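Local coordinates for PrhC (Penicillium brasilianum, PDB 5X9J), which acts as an isomerase in the biosynthesis of the fungal meroterpenoid paraherquonin, working as a homodimer, at residues H85-D96 with F111-I120. Residues are numbered along the deposited sequence; the frame is centred on the assembly and turned at random.
Sequences HIGWNSKFWIID and FRAACSADTI
W88 and D118 form a hydrogen-bonded antiparallel pair, W88 N to D118 O at 2.8 Å. K91 with S116 and W93 with A114 are paired the same way. At the ends, I120 N donates to I86 O, and I95 N reaches R112 O at 3.0 Å from above the carbonyl plane. The register slips by one residue between W88 and K91, a beta bulge at the corner at N89. There a water bridges N89 O and S116 OG.

Two indoles fold back over the neighbouring strand. Each has CG between backbone N and carbonyl carbon (chi1 56° in W88, 65° in W93). D118 CB lies 3.6 Å from the centroid of the W88 five-membered ring. A114 CB sits over the W93 six-membered ring, and S116 OG meets that ring's edge.

These strands belong to a mixed sheet, with strand 124-134 on the other side of 111-119. The opposite face carries F92, I94 and F111, packed against helix 26-43. F92 CZ touches A113 CB at 3.7 Å, and I94 CD1 lies over the F111 ring.

One salt bridge joins D96 OD2 to R112 NH1 at 2.6 Å. The carboxylate and guanidinium planes are 79° apart. Both residues also pack on the second subunit.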
ATOM      1  N   HIS B  85      21.331  -9.527   9.416  1.00 37.01           N
ATOM      2  CA  HIS B  85      22.564 -10.048   8.826  1.00 39.58           C
ATOM      3  C   HIS B  85      22.999  -9.241   7.608  1.00 41.06           C
ATOM      4  O   HIS B  85      24.192  -9.184   7.297  1.00 38.98           O
ATOM      5  CB  HIS B  85      22.408 -11.514   8.409  1.00 40.66           C
ATOM      6  CG  HIS B  85      22.373 -12.482   9.553  1.00 51.49           C
ATOM      7  ND1 HIS B  85      21.783 -13.727   9.455  1.00 53.97           N
ATOM      8  CD2 HIS B  85      22.867 -12.399  10.811  1.00 53.20           C
ATOM      9  CE1 HIS B  85      21.907 -14.364  10.607  1.00 55.27           C
ATOM     10  NE2 HIS B  85      22.563 -13.581  11.446  1.00 55.59           N
ATOM     11  N   ILE B  86      22.059  -8.643   6.877  1.00 37.63           N
ATOM     12  CA  ILE B  86      22.413  -7.965   5.637  1.00 34.97           C
ATOM     13  C   ILE B  86      22.281  -6.457   5.721  1.00 33.07           C
ATOM     14  O   ILE B  86      22.719  -5.768   4.789  1.00 31.44           O
ATOM     15  CB  ILE B  86      21.608  -8.520   4.439  1.00 39.54           C
ATOM     16  CG1 ILE B  86      20.104  -8.260   4.580  1.00 41.26           C
ATOM     17  CG2 ILE B  86      21.869 -10.018   4.297  1.00 33.48           C
ATOM     18  CD1 ILE B  86      19.644  -6.911   4.072  1.00 41.63           C
ATOM     19  N   GLY B  87      21.698  -5.918   6.789  1.00 30.02           N
ATOM     20  CA  GLY B  87      21.478  -4.491   6.873  1.00 32.75           C
ATOM     21  C   GLY B  87      21.822  -3.960   8.250  1.00 31.77           C
ATOM     22  O   GLY B  87      21.847  -4.693   9.235  1.00 33.03           O
ATOM     23  N   TRP B  88      22.088  -2.661   8.296  1.00 30.07           N
ATOM     24  CA  TRP B  88      22.397  -1.969   9.539  1.00 35.68           C
ATOM     25  C   TRP B  88      21.904  -0.536   9.398  1.00 33.07           C
ATOM     26  O   TRP B  88      21.566  -0.078   8.301  1.00 31.60           O
ATOM     27  CB  TRP B  88      23.912  -2.037   9.876  1.00 30.72           C
ATOM     28  CG  TRP B  88      24.808  -1.497   8.775  1.00 27.01           C
ATOM     29  CD1 TRP B  88      25.345  -0.247   8.698  1.00 31.21           C
ATOM     30  CD2 TRP B  88      25.254  -2.198   7.602  1.00 29.18           C
ATOM     31  NE1 TRP B  88      26.095  -0.119   7.551  1.00 29.79           N
ATOM     32  CE2 TRP B  88      26.053  -1.300   6.856  1.00 29.05           C
ATOM     33  CE3 TRP B  88      25.043  -3.488   7.102  1.00 29.33           C
ATOM     34  CZ2 TRP B  88      26.647  -1.653   5.638  1.00 29.75           C
ATOM     35  CZ3 TRP B  88      25.640  -3.843   5.887  1.00 29.00           C
ATOM     36  CH2 TRP B  88      26.425  -2.927   5.169  1.00 30.01           C
ATOM     37  N   ASN B  89      21.849   0.170  10.527  1.00 32.33           N
ATOM     38  CA  ASN B  89      21.331   1.535  10.569  1.00 36.62           C
ATOM     39  C   ASN B  89      19.905   1.580  10.005  1.00 35.16           C
ATOM     40  O   ASN B  89      19.544   2.448   9.205  1.00 37.18           O
ATOM     41  CB  ASN B  89      22.268   2.491   9.825  1.00 42.82           C
ATOM     42  CG  ASN B  89      22.066   3.946  10.227  1.00 53.40           C
ATOM     43  OD1 ASN B  89      21.613   4.245  11.338  1.00 55.92           O
ATOM     44  ND2 ASN B  89      22.396   4.861   9.317  1.00 54.25           N
ATOM     45  N   SER B  90      19.098   0.613  10.431  1.00 33.11           N
ATOM     46  CA  SER B  90      17.718   0.483   9.983  1.00 37.50           C
ATOM     47  C   SER B  90      16.829   1.499  10.686  1.00 39.44           C
ATOM     48  O   SER B  90      16.811   1.569  11.922  1.00 34.69           O
ATOM     49  CB  SER B  90      17.196  -0.922  10.270  1.00 36.49           C
ATOM     50  OG  SER B  90      17.808  -1.879   9.434  1.00 48.06           O
ATOM     51  N   LYS B  91      16.065   2.256   9.893  1.00 31.95           N
ATOM     52  CA  LYS B  91      15.147   3.273  10.389  1.00 30.54           C
ATOM     53  C   LYS B  91      13.775   3.056   9.762  1.00 34.27           C
ATOM     54  O   LYS B  91      13.680   2.668   8.595  1.00 27.91           O
ATOM     55  CB  LYS B  91      15.648   4.685  10.051  1.00 31.26           C
ATOM     56  CG  LYS B  91      17.004   5.060  10.660  1.00 41.21           C
ATOM     57  CD  LYS B  91      17.550   6.356  10.043  1.00 46.08           C
ATOM     58  CE  LYS B  91      18.938   6.725  10.598  1.00 53.33           C
ATOM     59  NZ  LYS B  91      18.905   7.074  12.050  1.00 59.66           N
ATOM     60  N   PHE B  92      12.719   3.334  10.532  1.00 29.21           N
ATOM     61  CA  PHE B  92      11.336   3.163  10.085  1.00 31.46           C
ATOM     62  C   PHE B  92      10.517   4.247  10.772  1.00 31.98           C
ATOM     63  O   PHE B  92      10.539   4.345  12.003  1.00 32.70           O
ATOM     64  CB  PHE B  92      10.825   1.761  10.442  1.00 31.07           C
ATOM     65  CG  PHE B  92       9.548   1.348   9.730  1.00 35.43           C
ATOM     66  CD1 PHE B  92       8.305   1.545  10.323  1.00 35.34           C
ATOM     67  CD2 PHE B  92       9.594   0.721   8.498  1.00 34.02           C
ATOM     68  CE1 PHE B  92       7.131   1.153   9.684  1.00 33.83           C
ATOM     69  CE2 PHE B  92       8.426   0.325   7.852  1.00 39.75           C
ATOM     70  CZ  PHE B  92       7.194   0.544   8.443  1.00 36.55           C
ATOM     71  N   TRP B  93       9.829   5.086  10.000  1.00 27.53           N
ATOM     72  CA  TRP B  93       9.152   6.227  10.599  1.00 27.24           C
ATOM     73  C   TRP B  93       7.910   6.588   9.793  1.00 29.54           C
ATOM     74  O   TRP B  93       7.861   6.385   8.577  1.00 25.16           O
ATOM     75  CB  TRP B  93      10.087   7.451  10.702  1.00 27.22           C
ATOM     76  CG  TRP B  93      10.523   8.022   9.361  1.00 29.23           C
ATOM     77  CD1 TRP B  93       9.995   9.108   8.725  1.00 27.27           C
ATOM     78  CD2 TRP B  93      11.589   7.546   8.517  1.00 26.59           C
ATOM     79  NE1 TRP B  93      10.651   9.329   7.539  1.00 29.10           N
ATOM     80  CE2 TRP B  93      11.638   8.389   7.390  1.00 28.83           C
ATOM     81  CE3 TRP B  93      12.503   6.494   8.607  1.00 26.37           C
ATOM     82  CZ2 TRP B  93      12.562   8.206   6.354  1.00 29.75           C
ATOM     83  CZ3 TRP B  93      13.418   6.313   7.574  1.00 29.64           C
ATOM     84  CH2 TRP B  93      13.439   7.165   6.466  1.00 29.21           C
ATOM     85  N   ILE B  94       6.919   7.155  10.491  1.00 26.40           N
ATOM     86  CA  ILE B  94       5.686   7.590   9.848  1.00 28.52           C
ATOM     87  C   ILE B  94       5.938   8.864   9.054  1.00 29.02           C
ATOM     88  O   ILE B  94       6.629   9.785   9.518  1.00 26.90           O
ATOM     89  CB  ILE B  94       4.581   7.797  10.899  1.00 28.07           C
ATOM     90  CG1 ILE B  94       4.317   6.498  11.643  1.00 29.56           C
ATOM     91  CG2 ILE B  94       3.292   8.279  10.241  1.00 29.11           C
ATOM     92  CD1 ILE B  94       3.180   6.602  12.638  1.00 30.31           C
ATOM     93  N   ILE B  95       5.401   8.905   7.834  1.00 26.57           N
ATOM     94  CA  ILE B  95       5.455  10.078   6.970  1.00 26.44           C
ATOM     95  C   ILE B  95       4.029  10.518   6.665  1.00 28.11           C
ATOM     96  O   ILE B  95       3.071   9.748   6.812  1.00 25.54           O
ATOM     97  CB  ILE B  95       6.208   9.808   5.649  1.00 28.67           C
ATOM     98  CG1 ILE B  95       5.501   8.693   4.858  1.00 28.36           C
ATOM     99  CG2 ILE B  95       7.677   9.455   5.921  1.00 27.59           C
ATOM    100  CD1 ILE B  95       6.051   8.462   3.429  1.00 26.99           C
ATOM    101  N   ASP B  96       3.902  11.769   6.221  1.00 29.07           N
ATOM    102  CA  ASP B  96       2.665  12.291   5.634  1.00 32.39           C
ATOM    103  C   ASP B  96       1.484  12.023   6.564  1.00 32.74           C
ATOM    104  O   ASP B  96       0.491  11.392   6.196  1.00 30.51           O
ATOM    105  CB  ASP B  96       2.443  11.680   4.240  1.00 28.59           C
ATOM    106  CG  ASP B  96       1.304  12.347   3.469  1.00 37.68           C
ATOM    107  OD1 ASP B  96       0.961  13.507   3.790  1.00 37.25           O
ATOM    108  OD2 ASP B  96       0.752  11.708   2.532  1.00 36.50           O
ATOM    109  N   PHE B 111      -1.456   3.914   8.157  1.00 23.44           N
ATOM    110  CA  PHE B 111      -0.567   5.058   8.060  1.00 24.50           C
ATOM    111  C   PHE B 111       0.510   4.794   7.024  1.00 23.40           C
ATOM    112  O   PHE B 111       0.874   3.651   6.756  1.00 22.79           O
ATOM    113  CB  PHE B 111       0.073   5.396   9.415  1.00 22.10           C
ATOM    114  CG  PHE B 111       0.835   4.253  10.040  1.00 23.95           C
ATOM    115  CD1 PHE B 111       2.200   4.113   9.830  1.00 23.13           C
ATOM    116  CD2 PHE B 111       0.188   3.340  10.860  1.00 23.54           C
ATOM    117  CE1 PHE B 111       2.907   3.078  10.434  1.00 24.31           C
ATOM    118  CE2 PHE B 111       0.873   2.304  11.447  1.00 23.22           C
ATOM    119  CZ  PHE B 111       2.249   2.179  11.247  1.00 25.81           C
ATOM    120  N   ARG B 112       1.008   5.874   6.443  1.00 26.49           N
ATOM    121  CA  ARG B 112       2.139   5.814   5.536  1.00 26.03           C
ATOM    122  C   ARG B 112       3.434   5.868   6.329  1.00 26.75           C
ATOM    123  O   ARG B 112       3.535   6.589   7.327  1.00 25.53           O
ATOM    124  CB  ARG B 112       2.084   6.973   4.546  1.00 24.19           C
ATOM    125  CG  ARG B 112       0.897   6.938   3.598  1.00 27.32           C
ATOM    126  CD  ARG B 112       0.971   8.139   2.661  1.00 29.72           C
ATOM    127  NE  ARG B 112       2.020   7.969   1.657  1.00 29.19           N
ATOM    128  CZ  ARG B 112       2.342   8.891   0.755  1.00 31.46           C
ATOM    129  NH1 ARG B 112       1.712  10.062   0.745  1.00 28.63           N
ATOM    130  NH2 ARG B 112       3.293   8.638  -0.133  1.00 30.94           N
ATOM    131  N   ALA B 113       4.421   5.090   5.891  1.00 25.34           N
ATOM    132  CA  ALA B 113       5.703   5.037   6.569  1.00 26.65           C
ATOM    133  C   ALA B 113       6.809   4.969   5.528  1.00 29.52           C
ATOM    134  O   ALA B 113       6.582   4.623   4.363  1.00 29.63           O
ATOM    135  CB  ALA B 113       5.787   3.837   7.521  1.00 24.52           C
ATOM    136  N   ALA B 114       8.009   5.336   5.953  1.00 26.86           N
ATOM    137  CA  ALA B 114       9.203   5.187   5.140  1.00 26.65           C
ATOM    138  C   ALA B 114      10.234   4.422   5.951  1.00 30.93           C
ATOM    139  O   ALA B 114      10.184   4.392   7.181  1.00 31.05           O
ATOM    140  CB  ALA B 114       9.765   6.548   4.693  1.00 27.66           C
ATOM    141  N   CYS B 115      11.158   3.779   5.250  1.00 26.88           N
ATOM    142  CA  CYS B 115      12.236   3.065   5.906  1.00 29.91           C
ATOM    143  C   CYS B 115      13.503   3.229   5.086  1.00 31.78           C
ATOM    144  O   CYS B 115      13.465   3.561   3.895  1.00 30.23           O
ATOM    145  CB  CYS B 115      11.928   1.580   6.102  1.00 26.83           C
ATOM    146  SG  CYS B 115      11.682   0.701   4.556  1.00 36.06           S
ATOM    147  N   SER B 116      14.631   3.010   5.757  1.00 29.63           N
ATOM    148  CA  SER B 116      15.937   3.103   5.126  1.00 30.51           C
ATOM    149  C   SER B 116      16.913   2.240   5.900  1.00 32.99           C
ATOM    150  O   SER B 116      16.704   1.929   7.079  1.00 31.94           O
ATOM    151  CB  SER B 116      16.449   4.544   5.071  1.00 32.40           C
ATOM    152  OG  SER B 116      16.552   5.092   6.378  1.00 34.63           O
ATOM    153  N   ALA B 117      17.982   1.848   5.214  1.00 30.33           N
ATOM    154  CA  ALA B 117      19.036   1.047   5.814  1.00 29.81           C
ATOM    155  C   ALA B 117      20.242   1.064   4.893  1.00 32.69           C
ATOM    156  O   ALA B 117      20.109   1.222   3.674  1.00 29.65           O
ATOM    157  CB  ALA B 117      18.592  -0.400   6.062  1.00 28.72           C
ATOM    158  N   ASP B 118      21.419   0.930   5.498  1.00 32.37           N
ATOM    159  CA  ASP B 118      22.596   0.497   4.765  1.00 31.02           C
ATOM    160  C   ASP B 118      22.589  -1.018   4.702  1.00 29.54           C
ATOM    161  O   ASP B 118      22.193  -1.687   5.658  1.00 31.98           O
ATOM    162  CB  ASP B 118      23.867   1.015   5.442  1.00 31.79           C
ATOM    163  CG  ASP B 118      24.011   2.507   5.296  1.00 38.06           C
ATOM    164  OD1 ASP B 118      24.020   2.991   4.139  1.00 41.81           O
ATOM    165  OD2 ASP B 118      24.072   3.198   6.327  1.00 45.11           O
ATOM    166  N   THR B 119      22.967  -1.570   3.552  1.00 27.93           N
ATOM    167  CA  THR B 119      22.959  -3.013   3.393  1.00 27.09           C
ATOM    168  C   THR B 119      24.202  -3.444   2.630  1.00 27.75           C
ATOM    169  O   THR B 119      24.887  -2.635   2.003  1.00 28.75           O
ATOM    170  CB  THR B 119      21.724  -3.528   2.625  1.00 28.67           C
ATOM    171  OG1 THR B 119      21.908  -3.271   1.229  1.00 30.07           O
ATOM    172  CG2 THR B 119      20.419  -2.865   3.113  1.00 26.16           C
ATOM    173  N   ILE B 120      24.428  -4.755   2.636  1.00 27.71           N
ATOM    174  CA  ILE B 120      25.473  -5.373   1.826  1.00 32.34           C
ATOM    175  C   ILE B 120      25.386  -4.914   0.377  1.00 38.09           C
ATOM    176  O   ILE B 120      26.410  -4.677  -0.281  1.00 35.90           O
ATOM    177  CB  ILE B 120      25.375  -6.905   1.938  1.00 33.03           C
ATOM    178  CG1 ILE B 120      25.557  -7.341   3.393  1.00 31.16           C
ATOM    179  CG2 ILE B 120      26.390  -7.581   1.010  1.00 34.47           C
ATOM    180  CD1 ILE B 120      25.477  -8.842   3.589  1.00 34.58           C
TER
HETATM  181  O   HOH W   1      19.234   4.356   7.347  1.00 38.32           O
HETATM  182  O   HOH W   2       0.538   8.551   7.469  1.00 26.58           O